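Local coordinates for adhesion and penetration protein autotransporter (Haemophilus influenzae, PDB 3SYJ), which promotes bacterial adherence, invasion and aggregation as a self-associating autotransporter adhesin whose passenger domain carries a probable serine protease, at residues N87-H92 with N529-R534; F446-L451 with K470-F475; F466-F471 with L487-I492; E497-V502 with I537-W542. One frame throughout, in Å; residues are numbered along the deposited sequence.

Contact 1. Residues N87-H92 with N529-R534; sequences NNPDQH and NKLDYR
L531 and P89 reach toward each other, tip to tip. CD2 of L531 ends 3.7 Å from CG at the outer corner of the P89 ring. N529 crosses the same ring obliquely with its amide, and N529 OD1 comes 3.8 Å from P89 CG. D90 OD1 comes 3.4 Å from L531 CD2, while N88 crosses L531 at about a right angle. Torsions set the two asparagines alike: CG is anti to the backbone N in N88 (chi1 178°) and in N529 (chi1 -176°). In each, OD1 accepts the backbone N two residues on, an Asx turn. The bond from D90 N to N88 OD1 measures 3.0 Å and arrives from above the carbonyl plane. Each turn leads into a short 3-10 segment. The contact joins a loop of the N-terminal S6 protease region to a loop of the beta-helix, between strands 510-514 and 536-539. One water links the two sides in polar fashion: it donates to D90 OD1 at 2.6 Å and accepts from N529 ND2 at 3.1 Å. D90 OD1 also forms a salt bridge with R491, and D90 OD2 accepts from the backbone N of N494. R491 pairs with D532 as well.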
# COMPACT_ATOMS: atom_id res chain seq x y z
N ASN A 87 43.60 -26.59 -24.09
CA ASN A 87 44.48 -27.17 -23.10
C ASN A 87 44.04 -26.96 -21.65
O ASN A 87 44.86 -27.05 -20.73
CB ASN A 87 45.91 -26.67 -23.32
CG ASN A 87 46.53 -27.24 -24.60
OD1 ASN A 87 46.33 -28.41 -24.93
ND2 ASN A 87 47.28 -26.41 -25.32
N ASN A 88 42.76 -26.68 -21.46
CA ASN A 88 42.19 -26.53 -20.13
C ASN A 88 42.29 -27.87 -19.41
O ASN A 88 41.60 -28.81 -19.78
CB ASN A 88 40.72 -26.08 -20.24
CG ASN A 88 40.02 -25.96 -18.88
OD1 ASN A 88 40.61 -26.20 -17.83
ND2 ASN A 88 38.75 -25.58 -18.91
N PRO A 89 43.15 -27.95 -18.38
CA PRO A 89 43.38 -29.22 -17.66
C PRO A 89 42.13 -29.81 -16.99
O PRO A 89 42.10 -31.01 -16.73
CB PRO A 89 44.44 -28.84 -16.62
CG PRO A 89 44.28 -27.34 -16.46
CD PRO A 89 44.01 -26.88 -17.86
N ASP A 90 41.11 -28.99 -16.73
CA ASP A 90 39.84 -29.49 -16.18
C ASP A 90 39.16 -30.52 -17.08
O ASP A 90 38.28 -31.25 -16.63
CB ASP A 90 38.87 -28.34 -15.91
CG ASP A 90 39.32 -27.45 -14.77
OD1 ASP A 90 40.44 -27.69 -14.26
OD2 ASP A 90 38.58 -26.53 -14.38
N GLN A 91 39.56 -30.57 -18.34
CA GLN A 91 38.88 -31.44 -19.30
C GLN A 91 39.28 -32.89 -19.16
O GLN A 91 38.51 -33.79 -19.48
CB GLN A 91 39.11 -30.97 -20.74
CG GLN A 91 38.51 -31.93 -21.77
CD GLN A 91 38.50 -31.36 -23.18
OE1 GLN A 91 39.43 -30.66 -23.59
NE2 GLN A 91 37.44 -31.67 -23.94
N HIS A 92 40.51 -33.12 -18.70
CA HIS A 92 41.01 -34.48 -18.54
C HIS A 92 40.75 -35.31 -19.79
O HIS A 92 40.15 -36.40 -19.72
CB HIS A 92 40.36 -35.15 -17.33
CG HIS A 92 40.74 -34.52 -16.03
ND1 HIS A 92 41.75 -35.01 -15.24
CD2 HIS A 92 40.26 -33.43 -15.40
CE1 HIS A 92 41.87 -34.25 -14.16
NE2 HIS A 92 40.98 -33.29 -14.23
N ASN A 529 50.28 -26.97 -12.16
CA ASN A 529 48.96 -26.65 -12.69
C ASN A 529 48.57 -25.25 -12.23
O ASN A 529 48.09 -25.04 -11.12
CB ASN A 529 47.91 -27.66 -12.24
CG ASN A 529 46.54 -27.40 -12.86
OD1 ASN A 529 46.27 -26.31 -13.35
ND2 ASN A 529 45.68 -28.41 -12.85
N LYS A 530 48.80 -24.28 -13.12
CA LYS A 530 48.60 -22.87 -12.84
C LYS A 530 47.22 -22.56 -12.26
O LYS A 530 47.07 -21.61 -11.51
CB LYS A 530 48.80 -22.06 -14.12
CG LYS A 530 49.54 -20.74 -13.91
CD LYS A 530 50.97 -21.00 -13.44
CE LYS A 530 51.73 -19.70 -13.18
NZ LYS A 530 52.08 -18.93 -14.42
N LEU A 531 46.22 -23.36 -12.63
CA LEU A 531 44.85 -23.12 -12.17
C LEU A 531 44.74 -23.18 -10.64
O LEU A 531 43.83 -22.59 -10.06
CB LEU A 531 43.87 -24.12 -12.80
CG LEU A 531 43.27 -23.78 -14.16
CD1 LEU A 531 44.36 -23.67 -15.18
CD2 LEU A 531 42.27 -24.83 -14.59
N ASP A 532 45.66 -23.89 -10.01
CA ASP A 532 45.63 -24.10 -8.56
C ASP A 532 46.33 -22.99 -7.78
O ASP A 532 46.34 -23.01 -6.55
CB ASP A 532 46.27 -25.44 -8.20
CG ASP A 532 45.46 -26.62 -8.70
OD1 ASP A 532 44.21 -26.55 -8.63
OD2 ASP A 532 46.05 -27.62 -9.14
N TYR A 533 46.91 -22.02 -8.48
CA TYR A 533 47.70 -21.01 -7.79
C TYR A 533 47.31 -19.59 -8.17
O TYR A 533 48.07 -18.65 -7.96
CB TYR A 533 49.19 -21.25 -8.02
CG TYR A 533 49.60 -22.64 -7.59
CD1 TYR A 533 49.88 -22.92 -6.26
CD2 TYR A 533 49.66 -23.68 -8.51
CE1 TYR A 533 50.24 -24.19 -5.85
CE2 TYR A 533 50.02 -24.95 -8.12
CZ TYR A 533 50.31 -25.20 -6.79
OH TYR A 533 50.66 -26.47 -6.39
N ARG A 534 46.10 -19.46 -8.71
CA ARG A 534 45.59 -18.17 -9.15
C ARG A 534 44.62 -17.60 -8.13
O ARG A 534 44.00 -18.34 -7.37
CB ARG A 534 44.91 -18.32 -10.51
CG ARG A 534 45.87 -18.55 -11.67
CD ARG A 534 46.67 -17.28 -11.96
NE ARG A 534 45.82 -16.17 -12.37
CZ ARG A 534 45.64 -15.79 -13.64
NH1 ARG A 534 46.26 -16.44 -14.62
NH2 ARG A 534 44.84 -14.77 -13.92
O HOH W 1 42.66 -28.90 -13.50

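Contact 2. Residues F446-L451 with K470-F475; sequences FSEIGL and KFYFGF
G450 CA sits 3.3 Å above the plane of the Y472 ring and over its centre, in a CH-pi contact. Chi1 of 66° puts Y472 CG between the backbone N and the carbonyl carbon. The ring covers G450. E448 CG meets the same ring at its edge, 4.0 Å from Y472 CE2. I449, L451, F471 and F473 point to the other face of the sheet. There I449 CG2 packs on F471 CE1 at 3.7 Å. L451 CD1 touches the edge of the F471 ring at CZ, 3.6 Å away, and also reaches F473 CE1. L451 and F473 lie side by side and point the same way.

The backbones hold these pairs level. I449 N donates to K470 O, Y472 N to I449 O, L451 N to Y472 O and G474 N to L451 O. The bond from Y472 N to I449 O is 2.8 Å long and runs nearly along the C=O axis. Further out, H92 of the protease region stacks its ring with Y472. On the preceding rung, I449 packs on I424 of strand 423-427, and F473 reaches A499 and I501. Strands 449-451 and 471-473 run at 14° to each other. Such stacked parallel rungs, with apolar I449/F471 and L451/F473 on one face, fit the right-handed beta-helix of autotransporter passenger domains.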
# COMPACT_ATOMS: atom_id res chain seq x y z
N PHE A 446 36.47 -43.71 -5.69
CA PHE A 446 37.39 -43.64 -6.82
C PHE A 446 38.50 -42.63 -6.53
O PHE A 446 38.30 -41.69 -5.77
CB PHE A 446 36.65 -43.26 -8.11
CG PHE A 446 35.56 -44.23 -8.50
CD1 PHE A 446 35.87 -45.39 -9.20
CD2 PHE A 446 34.24 -43.97 -8.18
CE1 PHE A 446 34.87 -46.28 -9.56
CE2 PHE A 446 33.24 -44.86 -8.53
CZ PHE A 446 33.55 -46.01 -9.23
N SER A 447 39.66 -42.83 -7.13
CA SER A 447 40.76 -41.88 -6.93
C SER A 447 40.52 -40.62 -7.74
O SER A 447 41.20 -39.61 -7.56
CB SER A 447 42.08 -42.51 -7.34
OG SER A 447 42.04 -42.85 -8.71
N GLU A 448 39.54 -40.67 -8.64
CA GLU A 448 39.25 -39.55 -9.53
C GLU A 448 37.92 -39.82 -10.24
O GLU A 448 37.66 -40.95 -10.66
CB GLU A 448 40.38 -39.39 -10.55
CG GLU A 448 40.34 -38.12 -11.38
CD GLU A 448 41.59 -37.95 -12.24
OE1 GLU A 448 41.93 -38.88 -13.01
OE2 GLU A 448 42.23 -36.88 -12.15
N ILE A 449 37.08 -38.80 -10.35
CA ILE A 449 35.73 -38.96 -10.89
C ILE A 449 35.41 -37.83 -11.87
O ILE A 449 35.52 -36.66 -11.52
CB ILE A 449 34.66 -38.98 -9.77
CG1 ILE A 449 34.93 -40.11 -8.77
CG2 ILE A 449 33.26 -39.12 -10.36
CD1 ILE A 449 34.16 -39.96 -7.46
N GLY A 450 35.02 -38.19 -13.09
CA GLY A 450 34.63 -37.20 -14.08
C GLY A 450 33.23 -37.44 -14.62
O GLY A 450 32.81 -38.58 -14.80
N LEU A 451 32.50 -36.35 -14.85
CA LEU A 451 31.23 -36.40 -15.57
C LEU A 451 31.42 -35.79 -16.96
O LEU A 451 31.90 -34.66 -17.09
CB LEU A 451 30.16 -35.64 -14.80
CG LEU A 451 29.49 -36.37 -13.63
CD1 LEU A 451 28.90 -35.37 -12.66
CD2 LEU A 451 28.42 -37.31 -14.17
N LYS A 470 39.70 -34.04 -6.80
CA LYS A 470 39.85 -35.03 -7.87
C LYS A 470 38.55 -35.28 -8.66
O LYS A 470 38.44 -36.25 -9.40
CB LYS A 470 40.35 -36.35 -7.27
CG LYS A 470 41.77 -36.30 -6.71
CD LYS A 470 42.79 -36.53 -7.81
CE LYS A 470 44.21 -36.42 -7.29
NZ LYS A 470 44.49 -35.06 -6.74
N PHE A 471 37.55 -34.42 -8.47
CA PHE A 471 36.29 -34.54 -9.17
C PHE A 471 36.28 -33.47 -10.25
O PHE A 471 36.70 -32.34 -10.02
CB PHE A 471 35.12 -34.33 -8.20
CG PHE A 471 33.76 -34.54 -8.82
CD1 PHE A 471 33.04 -35.70 -8.59
CD2 PHE A 471 33.19 -33.56 -9.63
CE1 PHE A 471 31.79 -35.90 -9.15
CE2 PHE A 471 31.94 -33.75 -10.20
CZ PHE A 471 31.24 -34.92 -9.97
N TYR A 472 35.82 -33.83 -11.44
CA TYR A 472 35.77 -32.84 -12.52
C TYR A 472 34.56 -33.03 -13.42
O TYR A 472 34.13 -34.16 -13.69
CB TYR A 472 37.06 -32.87 -13.35
CG TYR A 472 37.25 -34.16 -14.12
CD1 TYR A 472 36.79 -34.28 -15.43
CD2 TYR A 472 37.88 -35.25 -13.54
CE1 TYR A 472 36.95 -35.47 -16.13
CE2 TYR A 472 38.05 -36.43 -14.23
CZ TYR A 472 37.58 -36.53 -15.53
OH TYR A 472 37.76 -37.72 -16.22
N PHE A 473 34.01 -31.90 -13.88
CA PHE A 473 33.08 -31.89 -14.99
C PHE A 473 33.87 -31.67 -16.28
O PHE A 473 34.36 -30.58 -16.56
CB PHE A 473 32.04 -30.78 -14.81
CG PHE A 473 31.25 -30.89 -13.54
CD1 PHE A 473 30.03 -31.53 -13.51
CD2 PHE A 473 31.74 -30.34 -12.36
CE1 PHE A 473 29.30 -31.62 -12.33
CE2 PHE A 473 31.02 -30.44 -11.17
CZ PHE A 473 29.80 -31.08 -11.16
N GLY A 474 34.02 -32.73 -17.07
CA GLY A 474 34.72 -32.63 -18.33
C GLY A 474 33.83 -32.09 -19.43
O GLY A 474 32.86 -31.38 -19.16
N PHE A 475 34.17 -32.44 -20.66
CA PHE A 475 33.44 -32.03 -21.86
C PHE A 475 31.95 -32.31 -21.71
O PHE A 475 31.54 -33.46 -21.62
CB PHE A 475 33.98 -32.80 -23.06
CG PHE A 475 33.26 -32.53 -24.35
CD1 PHE A 475 33.48 -31.35 -25.04
CD2 PHE A 475 32.40 -33.48 -24.91
CE1 PHE A 475 32.84 -31.10 -26.25
CE2 PHE A 475 31.75 -33.24 -26.12
CZ PHE A 475 31.97 -32.05 -26.79

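Contact 3. Residues F466-F471 with L487-I492; sequences FDTDKF and LTFKRI
T468 OG1 donates to T488 O at 2.8 Å, the shortest polar bond between the two segments. The hydroxyl lies in the plane of the T488 carbonyl. It is set there by chi1 of 63°, which places OG1 between the backbone N and the carbonyl carbon of T468. T468 CB lies over a face of the F489 ring, 4.1 Å from the centroid, in a CH-pi contact. T468 CG2 slides past L487 and comes 4.1 Å from L487 CD2. F466 adds its CZ, 4.3 Å from L487 CD1.

The second polar link is a salt bridge. K490 NZ meets D469 OD2 at 2.9 Å, on the syn side of the carboxylate. The lysine chain is extended beyond CG and crosses D469 at about a right angle, with K490 CD also close to both carboxylate oxygens. D469 N in turn donates to D467 OD1, which closes an Asx turn and shapes the loop ahead of strand 471-473. Strand 487-489 pairs in parallel with strand 510-514 of the next coil. F466 and L487 both lean on L460.

The chemistry is mixed: one hydroxyl holds a strand carbonyl, an ion pair joins two side chains near the surface, and small apolar contacts lie beside them. Solvent near the exposed K490 would probably weaken the charge attraction.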
# COMPACT_ATOMS: atom_id res chain seq x y z
N PHE A 466 35.10 -39.39 -1.96
CA PHE A 466 36.15 -39.02 -2.88
C PHE A 466 36.73 -37.68 -2.47
O PHE A 466 36.12 -36.94 -1.70
CB PHE A 466 35.61 -38.90 -4.31
CG PHE A 466 34.55 -37.85 -4.46
CD1 PHE A 466 34.88 -36.54 -4.79
CD2 PHE A 466 33.21 -38.16 -4.25
CE1 PHE A 466 33.91 -35.56 -4.93
CE2 PHE A 466 32.24 -37.18 -4.38
CZ PHE A 466 32.59 -35.89 -4.72
N ASP A 467 37.91 -37.39 -3.00
CA ASP A 467 38.60 -36.13 -2.76
C ASP A 467 38.02 -35.11 -3.74
O ASP A 467 38.08 -35.29 -4.95
CB ASP A 467 40.10 -36.36 -2.98
CG ASP A 467 40.94 -35.10 -2.78
OD1 ASP A 467 40.37 -34.01 -2.52
OD2 ASP A 467 42.18 -35.22 -2.88
N THR A 468 37.43 -34.03 -3.22
CA THR A 468 36.74 -33.09 -4.09
C THR A 468 37.67 -32.38 -5.07
O THR A 468 37.23 -31.81 -6.05
CB THR A 468 35.92 -32.05 -3.31
OG1 THR A 468 36.80 -31.25 -2.52
CG2 THR A 468 34.89 -32.74 -2.41
N ASP A 469 38.97 -32.43 -4.79
CA ASP A 469 39.97 -31.88 -5.71
C ASP A 469 40.14 -32.79 -6.92
O ASP A 469 40.68 -32.36 -7.93
CB ASP A 469 41.31 -31.71 -4.99
CG ASP A 469 41.31 -30.55 -4.00
OD1 ASP A 469 40.37 -29.72 -4.06
OD2 ASP A 469 42.24 -30.48 -3.17
N LYS A 470 39.70 -34.04 -6.80
CA LYS A 470 39.85 -35.03 -7.87
C LYS A 470 38.55 -35.28 -8.66
O LYS A 470 38.44 -36.25 -9.40
CB LYS A 470 40.35 -36.35 -7.27
CG LYS A 470 41.77 -36.30 -6.71
CD LYS A 470 42.79 -36.53 -7.81
CE LYS A 470 44.21 -36.42 -7.29
NZ LYS A 470 44.49 -35.06 -6.74
N PHE A 471 37.55 -34.42 -8.47
CA PHE A 471 36.29 -34.54 -9.17
C PHE A 471 36.28 -33.47 -10.25
O PHE A 471 36.70 -32.34 -10.02
CB PHE A 471 35.12 -34.33 -8.20
CG PHE A 471 33.76 -34.54 -8.82
CD1 PHE A 471 33.04 -35.70 -8.59
CD2 PHE A 471 33.19 -33.56 -9.63
CE1 PHE A 471 31.79 -35.90 -9.15
CE2 PHE A 471 31.94 -33.75 -10.20
CZ PHE A 471 31.24 -34.92 -9.97
N LEU A 487 29.47 -30.68 0.55
CA LEU A 487 30.84 -30.77 0.06
C LEU A 487 31.51 -29.42 0.17
O LEU A 487 30.85 -28.38 0.11
CB LEU A 487 30.86 -31.20 -1.40
CG LEU A 487 30.27 -32.56 -1.76
CD1 LEU A 487 30.17 -32.71 -3.27
CD2 LEU A 487 31.12 -33.67 -1.16
N THR A 488 32.83 -29.44 0.35
CA THR A 488 33.64 -28.24 0.22
C THR A 488 34.61 -28.44 -0.94
O THR A 488 35.20 -29.51 -1.06
CB THR A 488 34.47 -27.97 1.48
OG1 THR A 488 33.59 -27.71 2.57
CG2 THR A 488 35.37 -26.77 1.27
N PHE A 489 34.75 -27.42 -1.77
CA PHE A 489 35.77 -27.41 -2.82
C PHE A 489 36.76 -26.27 -2.59
O PHE A 489 36.41 -25.23 -2.02
CB PHE A 489 35.14 -27.18 -4.19
CG PHE A 489 34.27 -28.31 -4.68
CD1 PHE A 489 34.77 -29.24 -5.58
CD2 PHE A 489 32.95 -28.41 -4.30
CE1 PHE A 489 33.98 -30.27 -6.05
CE2 PHE A 489 32.15 -29.43 -4.77
CZ PHE A 489 32.66 -30.36 -5.65
N LYS A 490 38.00 -26.46 -3.04
CA LYS A 490 38.92 -25.34 -3.17
C LYS A 490 38.60 -24.64 -4.48
O LYS A 490 38.20 -23.48 -4.50
CB LYS A 490 40.36 -25.83 -3.13
CG LYS A 490 40.74 -26.42 -1.79
CD LYS A 490 42.08 -27.14 -1.85
CE LYS A 490 42.31 -27.96 -0.59
NZ LYS A 490 43.26 -29.08 -0.85
N ARG A 491 38.75 -25.37 -5.58
CA ARG A 491 38.16 -24.97 -6.86
C ARG A 491 37.42 -26.16 -7.47
O ARG A 491 37.80 -27.32 -7.27
CB ARG A 491 39.21 -24.43 -7.83
CG ARG A 491 40.38 -25.36 -8.10
CD ARG A 491 41.38 -24.75 -9.10
NE ARG A 491 41.01 -25.10 -10.46
CZ ARG A 491 41.50 -26.14 -11.12
NH1 ARG A 491 42.42 -26.92 -10.57
NH2 ARG A 491 41.08 -26.39 -12.34
N ILE A 492 36.36 -25.88 -8.22
CA ILE A 492 35.66 -26.94 -8.93
C ILE A 492 36.24 -27.06 -10.33
O ILE A 492 36.31 -26.08 -11.06
CB ILE A 492 34.14 -26.66 -9.01
CG1 ILE A 492 33.56 -26.39 -7.62
CG2 ILE A 492 33.41 -27.84 -9.64
CD1 ILE A 492 32.14 -25.86 -7.66

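Contact 4. Residues E497-V502 with I537-W542; sequences EGAMIV and IAYNGW
W542 pairs with A499 and I501 through two backbone bonds. W542 N donates to A499 O at 2.7 Å, and I501 N donates to W542 O at 2.9 Å. This makes a parallel bridge centred on M500 and W542. W542 O takes a second donor, the hydroxyl of Y539, at 2.8 Å. I501 N and Y539 OH reach it from opposite faces of the carbonyl plane.

Weaker C-H contacts follow the same path. G541 CA comes 3.1 Å from A499 O, and E497 CA comes 3.3 Å from N540 O.

The apolar contacts fall in two groups. M500 and W542 lie side by side and point the same way, with M500 CG 3.9 Å from W542 CB. Away from that pair, A499 CB meets Y539 CE1 at 4.0 Å. I501 CG1 packs beside the Y539 hydroxyl.

A water handles the outer polar groups. It accepts from W542 NE1 and donates to E497 OE1. It lies at the edge of the indole, in its plane, as does E497 O. E497 OE1 also forms a salt bridge with R625, and N540 OD1 accepts from R675.

Strand 499-502 thus pairs with the start of strand 542-543 as successive rungs of the beta-helix. Strand 537-539 instead runs at a steep 81° to strand 499-502. The buried Y539 hydroxyl gives its hydrogen to W542 O, so one strand carbonyl serves both the rung pairing and a tyrosine in the interior.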
# COMPACT_ATOMS: atom_id res chain seq x y z
N GLU A 497 29.18 -25.24 -19.56
CA GLU A 497 27.89 -25.09 -18.89
C GLU A 497 27.15 -26.41 -18.69
O GLU A 497 26.10 -26.44 -18.05
CB GLU A 497 27.00 -24.06 -19.59
CG GLU A 497 27.18 -24.01 -21.10
CD GLU A 497 26.30 -22.96 -21.76
OE1 GLU A 497 25.15 -22.75 -21.30
OE2 GLU A 497 26.75 -22.36 -22.76
N GLY A 498 27.70 -27.49 -19.22
CA GLY A 498 27.18 -28.81 -18.93
C GLY A 498 27.36 -29.20 -17.47
O GLY A 498 26.70 -30.12 -16.97
N ALA A 499 28.25 -28.52 -16.77
CA ALA A 499 28.47 -28.80 -15.36
C ALA A 499 27.25 -28.42 -14.53
O ALA A 499 26.81 -27.27 -14.54
CB ALA A 499 29.70 -28.07 -14.86
N MET A 500 26.69 -29.38 -13.79
CA MET A 500 25.55 -29.09 -12.92
C MET A 500 25.71 -29.67 -11.54
O MET A 500 25.97 -30.87 -11.37
CB MET A 500 24.24 -29.58 -13.53
CG MET A 500 23.88 -28.87 -14.81
SD MET A 500 22.39 -29.48 -15.61
CE MET A 500 22.58 -28.70 -17.22
N ILE A 501 25.57 -28.82 -10.53
CA ILE A 501 25.52 -29.28 -9.16
C ILE A 501 24.11 -29.11 -8.64
O ILE A 501 23.58 -28.00 -8.63
CB ILE A 501 26.54 -28.56 -8.29
CG1 ILE A 501 27.93 -28.77 -8.89
CG2 ILE A 501 26.45 -29.04 -6.84
CD1 ILE A 501 29.06 -28.44 -7.95
N VAL A 502 23.50 -30.22 -8.23
CA VAL A 502 22.09 -30.22 -7.83
C VAL A 502 21.85 -31.03 -6.55
O VAL A 502 22.76 -31.69 -6.05
CB VAL A 502 21.17 -30.78 -8.96
CG1 VAL A 502 21.42 -30.04 -10.28
CG2 VAL A 502 21.39 -32.28 -9.13
N ILE A 537 39.17 -18.07 -9.60
CA ILE A 537 38.65 -19.36 -10.02
C ILE A 537 37.29 -19.11 -10.62
O ILE A 537 36.69 -18.07 -10.40
CB ILE A 537 38.54 -20.36 -8.86
CG1 ILE A 537 37.52 -19.89 -7.82
CG2 ILE A 537 39.90 -20.60 -8.24
CD1 ILE A 537 37.42 -20.78 -6.59
N ALA A 538 36.80 -20.07 -11.40
CA ALA A 538 35.55 -19.85 -12.10
C ALA A 538 34.74 -21.13 -12.19
O ALA A 538 35.27 -22.23 -12.14
CB ALA A 538 35.84 -19.31 -13.50
N TYR A 539 33.43 -20.96 -12.32
CA TYR A 539 32.54 -22.09 -12.52
C TYR A 539 31.62 -21.76 -13.68
O TYR A 539 30.81 -20.84 -13.60
CB TYR A 539 31.73 -22.34 -11.24
CG TYR A 539 30.76 -23.50 -11.35
CD1 TYR A 539 31.22 -24.80 -11.46
CD2 TYR A 539 29.38 -23.28 -11.31
CE1 TYR A 539 30.34 -25.86 -11.56
CE2 TYR A 539 28.48 -24.34 -11.40
CZ TYR A 539 28.97 -25.63 -11.52
OH TYR A 539 28.12 -26.71 -11.62
N ASN A 540 31.74 -22.52 -14.76
CA ASN A 540 30.97 -22.26 -15.98
C ASN A 540 29.57 -22.86 -15.96
O ASN A 540 28.78 -22.64 -16.88
CB ASN A 540 31.72 -22.82 -17.19
CG ASN A 540 32.99 -22.06 -17.49
OD1 ASN A 540 33.71 -21.65 -16.58
ND2 ASN A 540 33.27 -21.87 -18.78
N GLY A 541 29.25 -23.64 -14.92
CA GLY A 541 28.04 -24.44 -14.91
C GLY A 541 26.88 -23.91 -14.09
O GLY A 541 26.75 -22.71 -13.86
N TRP A 542 26.02 -24.85 -13.67
CA TRP A 542 24.80 -24.55 -12.93
C TRP A 542 24.84 -25.00 -11.47
O TRP A 542 25.43 -26.03 -11.14
CB TRP A 542 23.59 -25.19 -13.62
CG TRP A 542 23.09 -24.39 -14.77
CD1 TRP A 542 23.52 -24.46 -16.07
CD2 TRP A 542 22.07 -23.38 -14.74
NE1 TRP A 542 22.83 -23.56 -16.84
CE2 TRP A 542 21.94 -22.89 -16.05
CE3 TRP A 542 21.27 -22.85 -13.73
CZ2 TRP A 542 21.03 -21.88 -16.38
CZ3 TRP A 542 20.36 -21.86 -14.06
CH2 TRP A 542 20.25 -21.38 -15.37
O HOH W 2 23.57 -23.08 -19.43

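From the N terminus, the chain first passes 87-92 in the protease region. Contact 1 closes only at 529-534, so it encloses a very long loop. Contacts 2 and 3 are nested inside that loop. Contact 2 closes between 446-451 and 470-475, and contact 3 begins on 466-471, sharing K470 and F471. Contact 4 opens at 497-502, inside the loop of contact 1, and closes at 537-542, beyond it, so the two cross. Contacts 2, 3 and 4 tie neighbouring coils of the beta-helix, while contact 1 fastens the protease region to its side. I449 of contact 2 packs on F466 of contact 3, and I492 of contact 3 packs on I501 and Y539 of contact 4.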